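PDB 4FQD: NikO protein from Streptomyces tendae, which acts as an enolpyruvyl transferase essential for nikkomycin biosynthesis and belongs to the MurA subfamily of the EPSP synthase family. Local coordinates for residues A[29-34]-A[81-86]; A[38-43]-A[49-54]; A[54-57]-A[61-64]; A[74-79]-A[85-90]; A[198-203]-A[222-227]. The protein carries 4 engineered substitutions. One frame throughout, in Å; residues are numbered along the deposited sequence.

In the fold
Contacts 1 to 4 gather round one mixed sheet, strand order 75-79, 84-88, 50-54 and 257-260. Contacts 2 and 3 lie along the chain inside the loop closed by contact 1, and contact 4 pairs strand 84-88, also used by contact 1, with strand 75-79. The centres of contacts 1 and 3 are about 6 Å apart, those of contacts 2 and 4 about 8 Å. Contact 5 comes last; it touches contact 2 where helix 219-231 meets helix 34-44, centres about 11 Å apart. Contact 2 lays an inner helix on the outer sheet, contact 4 stays within it and contact 5 joins helices, as expected for the inverse alpha/beta barrel; contact 1 reaches toward the neighbouring lobe.

Contact 1: A[29-34]-A[81-86]; sequences RTSGFK and ADETFT
At the G1 beta bulge that opens strand 84-88, Glu83 turns its carboxylate toward Arg29, at the end of strand 27-29, and Ser31, in the loop that follows. In the bulge Glu83 and Thr84 both face Asp79 of the partner strand, and Glu83 takes the left-handed backbone conformation that the motif needs at this position. The strands that adjoin the two segments belong to different sheets: strand 27-29 pairs with strand 283-286, whereas strand 84-88 lies in the sheet with 50-54 and 257-260. This is consistent with a contact at the border between the two lobes of the enolpyruvyl transferase fold.

Its grip is light. Arg29 and Glu83 reach for each other from the two sides, and their nearest charged atoms, NH2 of Arg29 and OE1 of Glu83, stay 3.9 Å apart, a long salt bridge. Guanidinium and carboxylate planes are 63° apart, and OE1 approaches the guanidinium obliquely. A bend at the third torsion of Arg29 (chi3 -61°) turns the guanidinium toward Glu83. The second carboxylate oxygen of Glu83, OE2, is 4.1 Å from OG of Ser31, so that pair is merely close. Ser31 is held more firmly elsewhere, its backbone N bonding to Glu267, while Glu83 is tied by a backbone bond to Cys56. A water also bridges the two charged side chains: Arg29 NH2 donates to it over 3.2 Å, and the same water donates weakly to Glu83 OE1 at 3.5 Å.

Contact 2: A[38-43]-A[49-54]; sequences VTTVAA and APVRIE. Engineered in segment 49-54: Arg52 (natural residue Pro).
Ile53 pushes its terminal methyl against two successive residues of helix 34-44, and this is where the packing is tight. Its CD1 lies 3.8 Å from CG2 of Thr40, the two side chains meeting tip to tip, and 3.9 Å from CG2 of Val41, which crosses it at about a right angle. With chi2 at 177° the isoleucine chain is stretched out, carrying CD1 away from the strand to where it touches both Thr40 and Val41. Thr40 presents a methyl rather than its hydroxyl: OG1 lies beside the backbone N (chi1 -59°) and bonds to the carbonyl of Ser36, which leaves CG2 anti to N and facing the strand. The polar atom is thus satisfied inside the helix.

The contact lays helix 34-44 on the sheet of strand 50-54. In this alpha/beta architecture the helix runs nearly antiparallel to the strand, at 168°, with the axes of the short segments 9.8 Å apart. Beside this contact Val227 of helix 219-231 packs on Thr40 and Ala43.

The contact slackens toward the start of the strand, where CG1 of Val51 comes no closer than 4.2 Å to Thr40 CG2. On the other face of the strand, turned from the helix, Arg52, an engineered residue that replaces a proline, extends into solvent. Glu54 OE2 sits 3.7 Å above the centre of its guanidinium plane, a long ion pair in which no N-H points at the oxygen.

Contact 3: A[54-57]-A[61-64]; sequences ENCP and ETAV
The carbonyl oxygen of Pro57 receives the hydroxyl of Thr62, OG1 donating to O over 2.6 Å. The donor stands almost in line with the carbonyl bond (164°). It ties the loop after strand 50-54 to the first turn of helix 60-71, and both partners are buried. Thr62 reaches the oxygen because its OG1 lies opposite its own carbonyl carbon (chi1 -51°), which sends the hydroxyl to Pro57 and the methyl to Cys56. That methyl, CG2, packs on the sulfur of Cys56 at 3.7 Å, with SG brought forward by an extended first torsion of 180°. One threonine thereby serves the loop twice, by a hydrogen bond through one branch and by apolar packing through the other. A valine here would probably leave the buried Pro57 carbonyl without its hydroxyl donor and let the loop shift against the helix.

The backbone oxygen of Cys56 takes the hydroxyl of Tyr78 as a further tie. The loop is the entry to a beta-alpha-beta crossover that leads from strand 50-54 through helix 60-71 to strand 75-79, parallel to the first, with strand 84-88 between them. Leu37 of helix 34-44 packs on Cys56, Pro57 and Thr62, while Phe85 of strand 84-88 touches Cys56 and Thr62, setting the contact between a neighbouring helix and the sheet.

Contact 4: A[74-79]-A[85-90]; sequences AHAHYD and FTVDAS
A first torsion of -163° swings the Phe85 ring back across the neighbouring strand, where its CD1 edge meets the backbone O of His77 at 3.6 Å and CE1 rests near CB of Ala76. Tyr78, also extended at its first torsion, crosses Phe85 at about a right angle, and CB of Phe85 lies at the edge of the tyrosine ring, 4.0 Å from CD1. Val87 CG1 stands over one face of the Phe85 ring, offset toward its rim, and also touches Ala76 CB.

Ala76, Tyr78, Phe85 and Val87 line one face of a beta hairpin, strands 75-79 and 84-88, running antiparallel at 177°. His75 with Asp88 and His77 with Thr86 are hydrogen-bonded pairs, with the straightest bond from Thr86 N to His77 O (3.1 Å, 179°). Ala76 with Val87 and Tyr78 with Phe85 are the non-hydrogen-bonded pairs, and Phe69 of helix 60-71 packs on Ala76 and Val87.

The other face is more open to solvent. There the His75 ring crosses Thr86 obliquely, CE1 coming 4.0 Å from CG2. At the open end of the hairpin Asp88 OD1 accepts from Ser90 N at 3.1 Å, forming an Asx turn.

Contact 5: A[198-203]-A[222-227]; sequences TALLMG and TDMVTV
Leu200 and Leu201 meet Met224 and Val225 in a buried helix-helix contact within the core of one lobe of the inverse alpha/beta barrel. Helices 192-204 and 219-231 run almost parallel, their short segments 9° apart, but the axes stand 11.0 Å from each other, so long side chains must bridge the space. Met224 does most of this. Its extended first two torsions (chi2 180°) carry SD to Leu201, and the bend at chi3 turns CE toward Leu200. SD lies 3.8 Å from CD2 of Leu201, which crosses the methionine at about a right angle; CE reaches 3.7 Å from CB of Leu200, the two chains running past one another, oppositely directed. Beside them Leu200 CD1 meets Val225 CG2 at 3.8 Å.

An alanine in place of Met224 would probably open a gap between the helices and leave both leucines without their main partner across it. Helix 34-44 adds Ala42 against Leu201 and Thr39 against Met224, while Trp243 of strand 242-248 backs Leu200 and Val225. No hydrogen bond or salt bridge joins the two segments, so their association rests on apolar burial and on the fit of a flexible, polarisable thioether.

Contact 1: A[29-34]-A[81-86]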
# COMPACT_ATOMS: atom_id res chain seq x y z
N ARG A 29 10.64 -23.99 -19.65
CA ARG A 29 11.95 -23.40 -19.44
C ARG A 29 11.90 -21.90 -19.69
O ARG A 29 11.35 -21.45 -20.69
CB ARG A 29 13.02 -24.07 -20.32
CG ARG A 29 12.74 -24.01 -21.81
CD ARG A 29 13.86 -24.65 -22.61
NE ARG A 29 15.14 -23.98 -22.40
CZ ARG A 29 16.27 -24.59 -22.07
NH1 ARG A 29 16.29 -25.91 -21.90
NH2 ARG A 29 17.39 -23.90 -21.91
N THR A 30 12.46 -21.14 -18.76
CA THR A 30 12.44 -19.68 -18.86
C THR A 30 13.55 -19.16 -19.75
O THR A 30 14.55 -19.84 -19.98
CB THR A 30 12.57 -19.03 -17.47
OG1 THR A 30 13.78 -19.47 -16.85
CG2 THR A 30 11.39 -19.41 -16.58
N SER A 31 13.37 -17.95 -20.25
CA SER A 31 14.42 -17.26 -20.99
C SER A 31 15.05 -16.20 -20.10
O SER A 31 14.52 -15.88 -19.04
CB SER A 31 13.86 -16.63 -22.27
OG SER A 31 13.39 -17.62 -23.16
N GLY A 32 16.18 -15.65 -20.55
CA GLY A 32 16.89 -14.65 -19.77
C GLY A 32 16.11 -13.36 -19.59
O GLY A 32 15.20 -13.06 -20.36
N PHE A 33 16.49 -12.60 -18.57
CA PHE A 33 15.82 -11.34 -18.26
C PHE A 33 16.00 -10.33 -19.39
O PHE A 33 17.12 -9.97 -19.75
CB PHE A 33 16.37 -10.76 -16.95
CG PHE A 33 15.47 -9.73 -16.31
CD1 PHE A 33 14.15 -9.59 -16.72
CD2 PHE A 33 15.94 -8.91 -15.30
CE1 PHE A 33 13.32 -8.64 -16.13
CE2 PHE A 33 15.12 -7.97 -14.71
CZ PHE A 33 13.81 -7.83 -15.13
N LYS A 34 14.87 -9.90 -19.95
CA LYS A 34 14.85 -8.91 -21.01
C LYS A 34 15.55 -7.61 -20.62
O LYS A 34 16.31 -7.04 -21.40
CB LYS A 34 13.40 -8.60 -21.39
CG LYS A 34 13.21 -7.30 -22.15
CD LYS A 34 11.74 -6.98 -22.32
CE LYS A 34 11.54 -5.64 -23.00
NZ LYS A 34 10.10 -5.29 -23.15
N ALA A 81 20.44 -21.61 -31.20
CA ALA A 81 20.59 -23.00 -30.79
C ALA A 81 20.91 -23.13 -29.30
O ALA A 81 20.25 -23.88 -28.58
CB ALA A 81 21.65 -23.70 -31.63
N ASP A 82 21.92 -22.40 -28.85
CA ASP A 82 22.28 -22.41 -27.44
C ASP A 82 21.94 -21.08 -26.76
O ASP A 82 22.39 -20.81 -25.65
CB ASP A 82 23.77 -22.74 -27.25
CG ASP A 82 24.68 -21.78 -27.97
OD1 ASP A 82 24.23 -21.16 -28.96
OD2 ASP A 82 25.85 -21.63 -27.56
N GLU A 83 21.13 -20.27 -27.45
CA GLU A 83 20.65 -19.00 -26.92
C GLU A 83 21.77 -18.10 -26.42
O GLU A 83 21.75 -17.63 -25.28
CB GLU A 83 19.62 -19.24 -25.80
CG GLU A 83 18.46 -20.11 -26.23
CD GLU A 83 17.30 -20.06 -25.26
OE1 GLU A 83 17.36 -20.74 -24.21
OE2 GLU A 83 16.32 -19.33 -25.54
N THR A 84 22.76 -17.87 -27.28
CA THR A 84 23.93 -17.09 -26.91
C THR A 84 24.06 -15.84 -27.79
O THR A 84 24.09 -15.93 -29.01
CB THR A 84 25.22 -17.92 -27.01
OG1 THR A 84 25.13 -19.04 -26.12
CG2 THR A 84 26.43 -17.08 -26.65
N PHE A 85 24.15 -14.68 -27.14
CA PHE A 85 24.30 -13.42 -27.84
C PHE A 85 25.71 -12.88 -27.66
O PHE A 85 26.12 -12.57 -26.54
CB PHE A 85 23.29 -12.40 -27.31
CG PHE A 85 23.08 -11.22 -28.22
CD1 PHE A 85 23.40 -11.29 -29.56
CD2 PHE A 85 22.56 -10.03 -27.72
CE1 PHE A 85 23.20 -10.21 -30.40
CE2 PHE A 85 22.36 -8.94 -28.55
CZ PHE A 85 22.68 -9.03 -29.89
N THR A 86 26.46 -12.78 -28.75
CA THR A 86 27.82 -12.26 -28.70
C THR A 86 27.93 -10.92 -29.41
O THR A 86 27.68 -10.82 -30.61
CB THR A 86 28.83 -13.25 -29.31
OG1 THR A 86 28.79 -14.48 -28.59
CG2 THR A 86 30.23 -12.67 -29.24
O HOH W 1 18.42 -20.99 -20.92

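Contact 2: A[38-43]-A[49-54]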
# COMPACT_ATOMS: atom_id res chain seq x y z
N VAL A 38 19.20 -5.77 -21.93
CA VAL A 38 19.35 -4.39 -22.37
C VAL A 38 20.55 -3.72 -21.71
O VAL A 38 21.39 -3.12 -22.38
CB VAL A 38 18.08 -3.57 -22.08
CG1 VAL A 38 18.35 -2.08 -22.26
CG2 VAL A 38 16.94 -4.02 -22.98
N THR A 39 20.63 -3.83 -20.39
CA THR A 39 21.70 -3.18 -19.63
C THR A 39 23.07 -3.80 -19.88
O THR A 39 24.09 -3.11 -19.84
CB THR A 39 21.40 -3.18 -18.12
OG1 THR A 39 21.12 -4.51 -17.68
CG2 THR A 39 20.20 -2.29 -17.81
N THR A 40 23.09 -5.11 -20.13
CA THR A 40 24.34 -5.80 -20.43
C THR A 40 24.86 -5.36 -21.80
O THR A 40 26.05 -5.10 -21.97
CB THR A 40 24.17 -7.33 -20.41
OG1 THR A 40 23.70 -7.74 -19.13
CG2 THR A 40 25.49 -8.02 -20.71
N VAL A 41 23.95 -5.28 -22.77
CA VAL A 41 24.29 -4.82 -24.11
C VAL A 41 24.70 -3.35 -24.08
O VAL A 41 25.65 -2.94 -24.75
CB VAL A 41 23.12 -5.03 -25.09
CG1 VAL A 41 23.32 -4.24 -26.37
CG2 VAL A 41 22.94 -6.51 -25.39
N ALA A 42 23.98 -2.56 -23.28
CA ALA A 42 24.28 -1.14 -23.13
C ALA A 42 25.68 -0.93 -22.58
O ALA A 42 26.40 -0.03 -23.02
CB ALA A 42 23.25 -0.48 -22.23
N ALA A 43 26.06 -1.76 -21.62
CA ALA A 43 27.40 -1.70 -21.03
C ALA A 43 28.44 -2.16 -22.04
O ALA A 43 29.57 -1.67 -22.06
CB ALA A 43 27.46 -2.55 -19.78
N ALA A 49 35.62 -4.64 -26.02
CA ALA A 49 35.83 -6.06 -25.80
C ALA A 49 34.57 -6.86 -26.12
O ALA A 49 33.46 -6.36 -25.94
CB ALA A 49 36.27 -6.31 -24.37
N PRO A 50 34.74 -8.10 -26.59
CA PRO A 50 33.58 -8.96 -26.88
C PRO A 50 32.86 -9.38 -25.61
O PRO A 50 33.51 -9.72 -24.61
CB PRO A 50 34.22 -10.17 -27.57
CG PRO A 50 35.62 -10.20 -27.07
CD PRO A 50 36.01 -8.76 -26.93
N VAL A 51 31.54 -9.36 -25.64
CA VAL A 51 30.73 -9.78 -24.50
C VAL A 51 29.82 -10.94 -24.88
O VAL A 51 28.91 -10.79 -25.69
CB VAL A 51 29.88 -8.62 -23.96
CG1 VAL A 51 28.95 -9.10 -22.86
CG2 VAL A 51 30.77 -7.49 -23.46
N ARG A 52 30.08 -12.10 -24.29
CA ARG A 52 29.27 -13.28 -24.56
C ARG A 52 28.12 -13.41 -23.56
O ARG A 52 28.34 -13.58 -22.37
CB ARG A 52 30.13 -14.55 -24.53
CG ARG A 52 29.35 -15.80 -24.90
CD ARG A 52 30.23 -17.04 -24.90
NE ARG A 52 29.49 -18.21 -25.37
CZ ARG A 52 29.98 -19.44 -25.41
NH1 ARG A 52 31.22 -19.68 -25.00
NH2 ARG A 52 29.22 -20.44 -25.85
N ILE A 53 26.90 -13.32 -24.07
CA ILE A 53 25.71 -13.35 -23.23
C ILE A 53 24.97 -14.68 -23.35
O ILE A 53 24.28 -14.92 -24.34
CB ILE A 53 24.76 -12.20 -23.58
CG1 ILE A 53 25.51 -10.87 -23.61
CG2 ILE A 53 23.60 -12.15 -22.60
CD1 ILE A 53 24.66 -9.69 -24.03
N GLU A 54 25.12 -15.53 -22.35
CA GLU A 54 24.42 -16.81 -22.34
C GLU A 54 23.02 -16.65 -21.74
O GLU A 54 22.73 -15.65 -21.08
CB GLU A 54 25.21 -17.86 -21.55
CG GLU A 54 26.64 -18.04 -22.05
CD GLU A 54 27.09 -19.48 -22.01
OE1 GLU A 54 26.22 -20.37 -21.90
OE2 GLU A 54 28.31 -19.73 -22.09

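Contact 3: A[54-57]-A[61-64]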
# COMPACT_ATOMS: atom_id res chain seq x y z
N GLU A 54 25.12 -15.53 -22.35
CA GLU A 54 24.42 -16.81 -22.34
C GLU A 54 23.02 -16.65 -21.74
O GLU A 54 22.73 -15.65 -21.08
CB GLU A 54 25.21 -17.86 -21.55
CG GLU A 54 26.64 -18.04 -22.05
CD GLU A 54 27.09 -19.48 -22.01
OE1 GLU A 54 26.22 -20.37 -21.90
OE2 GLU A 54 28.31 -19.73 -22.09
N ASN A 55 22.17 -17.64 -21.98
CA ASN A 55 20.77 -17.59 -21.58
C ASN A 55 20.10 -16.31 -22.09
O ASN A 55 19.40 -15.62 -21.35
CB ASN A 55 20.63 -17.70 -20.05
CG ASN A 55 19.20 -17.96 -19.61
OD1 ASN A 55 18.43 -18.62 -20.31
ND2 ASN A 55 18.83 -17.42 -18.45
N CYS A 56 20.35 -16.00 -23.35
CA CYS A 56 19.78 -14.80 -23.96
C CYS A 56 18.43 -15.10 -24.58
O CYS A 56 18.30 -16.04 -25.37
CB CYS A 56 20.73 -14.23 -25.02
SG CYS A 56 20.12 -12.73 -25.83
N PRO A 57 17.41 -14.31 -24.22
CA PRO A 57 16.05 -14.52 -24.72
C PRO A 57 15.93 -14.21 -26.21
O PRO A 57 16.53 -13.25 -26.69
CB PRO A 57 15.22 -13.53 -23.90
CG PRO A 57 16.18 -12.45 -23.54
CD PRO A 57 17.50 -13.14 -23.33
N GLU A 61 13.83 -7.38 -28.70
CA GLU A 61 14.97 -6.60 -28.23
C GLU A 61 16.30 -7.17 -28.73
O GLU A 61 17.17 -6.42 -29.19
CB GLU A 61 14.98 -6.53 -26.70
CG GLU A 61 13.81 -5.79 -26.09
CD GLU A 61 13.99 -4.28 -26.12
OE1 GLU A 61 15.14 -3.83 -26.22
OE2 GLU A 61 12.98 -3.55 -26.05
N THR A 62 16.45 -8.49 -28.65
CA THR A 62 17.67 -9.15 -29.07
C THR A 62 17.96 -8.93 -30.55
O THR A 62 19.09 -8.64 -30.94
CB THR A 62 17.61 -10.67 -28.81
OG1 THR A 62 17.22 -10.91 -27.46
CG2 THR A 62 18.96 -11.32 -29.07
N ALA A 63 16.92 -9.05 -31.37
CA ALA A 63 17.06 -8.89 -32.81
C ALA A 63 17.43 -7.46 -33.19
O ALA A 63 18.35 -7.23 -33.97
CB ALA A 63 15.77 -9.31 -33.52
N VAL A 64 16.71 -6.49 -32.62
CA VAL A 64 16.94 -5.09 -32.93
C VAL A 64 18.31 -4.61 -32.45
O VAL A 64 19.04 -3.95 -33.20
CB VAL A 64 15.84 -4.18 -32.34
CG1 VAL A 64 16.10 -2.73 -32.70
CG2 VAL A 64 14.47 -4.62 -32.83

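Contact 4: A[74-79]-A[85-90]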
# COMPACT_ATOMS: atom_id res chain seq x y z
N ALA A 74 29.71 -2.36 -35.81
CA ALA A 74 30.12 -3.23 -34.72
C ALA A 74 29.73 -4.68 -34.99
O ALA A 74 29.25 -5.01 -36.07
CB ALA A 74 29.53 -2.76 -33.40
N HIS A 75 29.95 -5.55 -34.00
CA HIS A 75 29.68 -6.97 -34.15
C HIS A 75 28.52 -7.43 -33.27
O HIS A 75 28.40 -7.00 -32.12
CB HIS A 75 30.94 -7.78 -33.83
CG HIS A 75 30.71 -9.26 -33.82
ND1 HIS A 75 30.28 -9.94 -32.70
CD2 HIS A 75 30.86 -10.20 -34.79
CE1 HIS A 75 30.17 -11.23 -32.98
NE2 HIS A 75 30.52 -11.41 -34.24
N ALA A 76 27.69 -8.31 -33.81
CA ALA A 76 26.58 -8.90 -33.07
C ALA A 76 26.07 -10.16 -33.76
O ALA A 76 25.71 -10.13 -34.93
CB ALA A 76 25.45 -7.89 -32.91
N HIS A 77 26.03 -11.26 -33.02
CA HIS A 77 25.54 -12.52 -33.56
C HIS A 77 24.79 -13.34 -32.51
O HIS A 77 25.33 -13.66 -31.45
CB HIS A 77 26.69 -13.36 -34.12
CG HIS A 77 26.28 -14.72 -34.57
ND1 HIS A 77 26.57 -15.86 -33.85
CD2 HIS A 77 25.59 -15.14 -35.66
CE1 HIS A 77 26.08 -16.92 -34.48
NE2 HIS A 77 25.48 -16.50 -35.58
N TYR A 78 23.53 -13.66 -32.81
CA TYR A 78 22.72 -14.46 -31.90
C TYR A 78 22.62 -15.91 -32.36
O TYR A 78 22.15 -16.19 -33.46
CB TYR A 78 21.32 -13.85 -31.76
CG TYR A 78 20.42 -14.61 -30.80
CD1 TYR A 78 20.68 -14.61 -29.43
CD2 TYR A 78 19.32 -15.32 -31.26
CE1 TYR A 78 19.87 -15.30 -28.55
CE2 TYR A 78 18.50 -16.01 -30.38
CZ TYR A 78 18.78 -16.00 -29.03
OH TYR A 78 17.97 -16.68 -28.16
N ASP A 79 23.08 -16.82 -31.51
CA ASP A 79 23.01 -18.25 -31.80
C ASP A 79 21.80 -18.84 -31.09
O ASP A 79 21.88 -19.22 -29.92
CB ASP A 79 24.29 -18.94 -31.35
CG ASP A 79 24.46 -20.32 -31.96
OD1 ASP A 79 23.45 -20.93 -32.36
OD2 ASP A 79 25.61 -20.80 -32.03
N PHE A 85 24.15 -14.68 -27.14
CA PHE A 85 24.30 -13.42 -27.84
C PHE A 85 25.71 -12.88 -27.66
O PHE A 85 26.12 -12.57 -26.54
CB PHE A 85 23.29 -12.40 -27.31
CG PHE A 85 23.08 -11.22 -28.22
CD1 PHE A 85 23.40 -11.29 -29.56
CD2 PHE A 85 22.56 -10.03 -27.72
CE1 PHE A 85 23.20 -10.21 -30.40
CE2 PHE A 85 22.36 -8.94 -28.55
CZ PHE A 85 22.68 -9.03 -29.89
N THR A 86 26.46 -12.78 -28.75
CA THR A 86 27.82 -12.26 -28.70
C THR A 86 27.93 -10.92 -29.41
O THR A 86 27.68 -10.82 -30.61
CB THR A 86 28.83 -13.25 -29.31
OG1 THR A 86 28.79 -14.48 -28.59
CG2 THR A 86 30.23 -12.67 -29.24
N VAL A 87 28.30 -9.89 -28.66
CA VAL A 87 28.44 -8.54 -29.21
C VAL A 87 29.86 -8.01 -29.00
O VAL A 87 30.58 -8.47 -28.11
CB VAL A 87 27.44 -7.56 -28.58
CG1 VAL A 87 26.01 -7.96 -28.93
CG2 VAL A 87 27.63 -7.51 -27.07
N ASP A 88 30.25 -7.04 -29.82
CA ASP A 88 31.56 -6.41 -29.70
C ASP A 88 31.51 -5.01 -30.30
O ASP A 88 31.30 -4.85 -31.51
CB ASP A 88 32.63 -7.25 -30.40
CG ASP A 88 34.04 -6.89 -29.97
OD1 ASP A 88 34.23 -5.80 -29.39
OD2 ASP A 88 34.96 -7.70 -30.20
N ALA A 89 31.71 -4.00 -29.46
CA ALA A 89 31.61 -2.61 -29.90
C ALA A 89 32.97 -2.01 -30.20
O ALA A 89 33.13 -0.79 -30.19
CB ALA A 89 30.88 -1.78 -28.85
N SER A 90 33.95 -2.86 -30.48
CA SER A 90 35.31 -2.40 -30.77
C SER A 90 35.37 -1.53 -32.02
O SER A 90 35.95 -0.45 -32.01
CB SER A 90 36.26 -3.59 -30.92
OG SER A 90 36.25 -4.40 -29.76

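Contact 5: A[198-203]-A[222-227]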
# COMPACT_ATOMS: atom_id res chain seq x y z
N THR A 198 21.53 4.97 -16.54
CA THR A 198 22.22 5.99 -17.31
C THR A 198 23.42 6.55 -16.54
O THR A 198 24.52 6.65 -17.09
CB THR A 198 21.28 7.15 -17.69
OG1 THR A 198 20.19 6.64 -18.46
CG2 THR A 198 22.02 8.20 -18.49
N ALA A 199 23.19 6.90 -15.28
CA ALA A 199 24.24 7.47 -14.44
C ALA A 199 25.42 6.52 -14.27
O ALA A 199 26.57 6.94 -14.27
CB ALA A 199 23.68 7.87 -13.09
N LEU A 200 25.12 5.23 -14.11
CA LEU A 200 26.16 4.22 -13.99
C LEU A 200 26.99 4.12 -15.26
O LEU A 200 28.22 4.08 -15.21
CB LEU A 200 25.54 2.86 -13.66
CG LEU A 200 25.42 2.52 -12.17
CD1 LEU A 200 24.65 1.23 -11.99
CD2 LEU A 200 26.79 2.42 -11.54
N LEU A 201 26.30 4.09 -16.40
CA LEU A 201 26.97 4.03 -17.69
C LEU A 201 27.82 5.28 -17.92
O LEU A 201 28.97 5.18 -18.36
CB LEU A 201 25.95 3.88 -18.82
CG LEU A 201 25.24 2.53 -18.91
CD1 LEU A 201 24.11 2.59 -19.94
CD2 LEU A 201 26.22 1.43 -19.27
N MET A 202 27.26 6.44 -17.61
CA MET A 202 27.97 7.71 -17.76
C MET A 202 29.18 7.77 -16.84
O MET A 202 30.22 8.33 -17.20
CB MET A 202 27.04 8.89 -17.48
CG MET A 202 25.95 9.09 -18.52
SD MET A 202 26.61 9.40 -20.17
CE MET A 202 27.52 10.92 -19.90
N GLY A 203 29.05 7.20 -15.65
CA GLY A 203 30.12 7.19 -14.68
C GLY A 203 31.32 6.37 -15.13
O GLY A 203 32.46 6.68 -14.79
N THR A 222 21.75 -4.31 -10.95
CA THR A 222 22.77 -5.11 -10.27
C THR A 222 23.66 -5.88 -11.25
O THR A 222 24.88 -5.89 -11.10
CB THR A 222 22.13 -6.09 -9.26
OG1 THR A 222 21.81 -5.39 -8.06
CG2 THR A 222 23.07 -7.24 -8.93
N ASP A 223 23.04 -6.52 -12.24
CA ASP A 223 23.79 -7.31 -13.21
C ASP A 223 24.66 -6.45 -14.12
O ASP A 223 25.72 -6.89 -14.56
CB ASP A 223 22.86 -8.20 -14.03
CG ASP A 223 22.26 -9.33 -13.21
OD1 ASP A 223 22.82 -9.64 -12.14
OD2 ASP A 223 21.24 -9.90 -13.65
N MET A 224 24.21 -5.23 -14.41
CA MET A 224 24.99 -4.32 -15.24
C MET A 224 26.27 -3.90 -14.51
O MET A 224 27.31 -3.69 -15.13
CB MET A 224 24.18 -3.10 -15.65
CG MET A 224 24.89 -2.21 -16.67
SD MET A 224 23.96 -0.75 -17.17
CE MET A 224 23.95 0.20 -15.66
N VAL A 225 26.16 -3.77 -13.20
CA VAL A 225 27.32 -3.45 -12.36
C VAL A 225 28.38 -4.54 -12.50
O VAL A 225 29.56 -4.25 -12.65
CB VAL A 225 26.92 -3.31 -10.88
CG1 VAL A 225 28.15 -3.27 -9.98
CG2 VAL A 225 26.06 -2.07 -10.67
N THR A 226 27.94 -5.79 -12.45
CA THR A 226 28.84 -6.93 -12.60
C THR A 226 29.49 -6.94 -13.98
O THR A 226 30.68 -7.22 -14.11
CB THR A 226 28.09 -8.27 -12.38
OG1 THR A 226 27.51 -8.27 -11.07
CG2 THR A 226 29.05 -9.44 -12.51
N VAL A 227 28.71 -6.61 -15.01
CA VAL A 227 29.22 -6.56 -16.37
C VAL A 227 30.28 -5.47 -16.53
O VAL A 227 31.35 -5.70 -17.10
CB VAL A 227 28.09 -6.34 -17.39
CG1 VAL A 227 28.67 -6.10 -18.79
CG2 VAL A 227 27.15 -7.54 -17.40